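Local coordinates for caspase recruitment domain-containing protein 19 (Homo sapiens, PDB 4FH0) that binds the CARD of BCL10 through its own caspase recruitment domain and helps inhibit BCL10-induced activation of NF-kappa-B, at residues Arg10-Asp14 with Arg95-Arg99. The protein carries 2 engineered substitutions. Coordinates in Å, arbitrary orientation, origin at the centre of the assembly. Residues are numbered along the deposited sequence.
Sequences RLVQD and RLPSR. With SO4 (sulfate ion), chain C; SO4 (sulfate ion), chain D.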
# COMPACT_ATOMS: atom_id res chain seq x y z
N ARG A 10 -4.44 -11.38 4.05
CA ARG A 10 -3.20 -10.89 4.65
C ARG A 10 -3.28 -9.39 4.84
O ARG A 10 -2.92 -8.86 5.90
CB ARG A 10 -1.99 -11.26 3.78
CG ARG A 10 -1.69 -12.74 3.80
CD ARG A 10 -0.41 -13.07 3.03
NE ARG A 10 0.73 -12.43 3.64
CZ ARG A 10 1.89 -12.20 3.05
NH1 ARG A 10 2.11 -12.58 1.80
NH2 ARG A 10 2.84 -11.57 3.72
N LEU A 11 -3.75 -8.68 3.82
CA LEU A 11 -3.78 -7.22 3.90
C LEU A 11 -4.73 -6.75 5.00
O LEU A 11 -4.41 -5.80 5.73
CB LEU A 11 -4.15 -6.59 2.56
CG LEU A 11 -3.85 -5.09 2.48
CD1 LEU A 11 -2.36 -4.81 2.73
CD2 LEU A 11 -4.29 -4.51 1.16
N VAL A 12 -5.88 -7.39 5.12
CA VAL A 12 -6.79 -7.07 6.21
C VAL A 12 -6.09 -7.27 7.54
O VAL A 12 -6.16 -6.42 8.42
CB VAL A 12 -8.08 -7.92 6.12
CG1 VAL A 12 -8.86 -7.89 7.45
CG2 VAL A 12 -8.93 -7.45 4.96
N GLN A 13 -5.40 -8.40 7.68
CA GLN A 13 -4.70 -8.69 8.92
C GLN A 13 -3.63 -7.64 9.23
O GLN A 13 -3.53 -7.18 10.35
CB GLN A 13 -4.04 -10.07 8.89
CG GLN A 13 -3.35 -10.42 10.20
CD GLN A 13 -2.62 -11.76 10.19
OE1 GLN A 13 -2.72 -12.54 9.23
NE2 GLN A 13 -1.85 -12.02 11.24
N ASP A 14 -2.87 -7.25 8.21
CA ASP A 14 -1.73 -6.36 8.37
C ASP A 14 -2.07 -4.88 8.44
O ASP A 14 -1.19 -4.07 8.71
CB ASP A 14 -0.76 -6.56 7.21
CG ASP A 14 -0.03 -7.88 7.26
OD1 ASP A 14 0.08 -8.47 8.36
OD2 ASP A 14 0.48 -8.33 6.21
N ARG A 95 8.54 -7.78 8.63
CA ARG A 95 8.04 -7.82 10.01
C ARG A 95 6.52 -7.99 10.10
O ARG A 95 5.97 -8.12 11.18
CB ARG A 95 8.41 -6.52 10.73
CG ARG A 95 9.88 -6.32 10.99
CD ARG A 95 10.12 -4.91 11.51
NE ARG A 95 9.59 -4.73 12.86
CZ ARG A 95 8.98 -3.63 13.30
NH1 ARG A 95 8.81 -2.58 12.50
NH2 ARG A 95 8.53 -3.58 14.55
N LEU A 96 5.81 -7.96 8.98
CA LEU A 96 4.35 -8.01 9.05
C LEU A 96 3.82 -9.30 9.66
O LEU A 96 4.36 -10.36 9.42
CB LEU A 96 3.76 -7.84 7.67
CG LEU A 96 3.98 -6.47 7.06
CD1 LEU A 96 3.34 -6.46 5.70
CD2 LEU A 96 3.42 -5.39 7.98
N PRO A 97 2.71 -9.21 10.42
CA PRO A 97 2.28 -10.40 11.15
C PRO A 97 1.70 -11.51 10.26
O PRO A 97 1.69 -12.66 10.68
CB PRO A 97 1.22 -9.84 12.12
CG PRO A 97 0.70 -8.65 11.48
CD PRO A 97 1.85 -8.05 10.68
N SER A 98 1.24 -11.17 9.06
CA SER A 98 0.60 -12.16 8.20
C SER A 98 1.67 -13.06 7.58
O SER A 98 1.35 -14.06 6.95
CB SER A 98 -0.21 -11.49 7.09
OG SER A 98 0.67 -10.90 6.15
N ARG A 99 2.93 -12.65 7.77
CA ARG A 99 4.13 -13.39 7.39
C ARG A 99 4.23 -14.64 8.24
O ARG A 99 4.46 -15.74 7.73
CB ARG A 99 5.33 -12.44 7.63
CG ARG A 99 6.75 -12.96 7.43
CD ARG A 99 7.34 -12.60 6.06
NE ARG A 99 6.91 -11.32 5.51
CZ ARG A 99 6.42 -11.17 4.29
NH1 ARG A 99 6.32 -12.23 3.48
NH2 ARG A 99 6.02 -9.99 3.87
S SO4 C . 5.16 -11.39 0.07
O1 SO4 C . 4.65 -10.80 1.31
O2 SO4 C . 4.21 -12.39 -0.41
O3 SO4 C . 5.41 -10.36 -0.93
O4 SO4 C . 6.45 -12.05 0.36
S SO4 D . 8.00 -0.04 15.28
O1 SO4 D . 7.29 -1.18 15.84
O2 SO4 D . 7.74 0.06 13.83
O3 SO4 D . 7.43 1.16 15.88
O4 SO4 D . 9.43 -0.10 15.55
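Two arginines that should repel each other, R10 and R99, bring their guanidinium groups to 3.6 Å (R10 NH2 to R99 NH1), with one sulfate, probably from the crystallisation liquor, bridging them. Its O1 accepts hydrogen bonds from both, at 3.1 Å from R10 NH2 and 3.0 Å from R99 NH2, so the anion offsets the clustered positive charge; R99 NH2 also hydrogen-bonds the backbone oxygen of H93. Next to this pair, S98 OG links two side chains one turn apart on the helix: it accepts from R10 NE (2.9 Å) and donates to D14 OD2 (2.6 Å). The S98 amide N also donates to D14 OD1 (3.0 Å), so the one carboxylate grips both backbone and side chain of S98. In the all-helical CARD bundle, this ties the tail that follows helix 90-95 back onto helix 7-18, joining the first helix of the domain to the last modelled residues. A type I turn from L96 to R99, closed by R99 N to L96 O (3.2 Å), carries S98 to the carboxylate. L96, the first residue of the turn, packs against Y82 and L85 of helix 75-88, while Y82 hydrogen-bonds D14 OD2 and makes a cation-pi contact with R10.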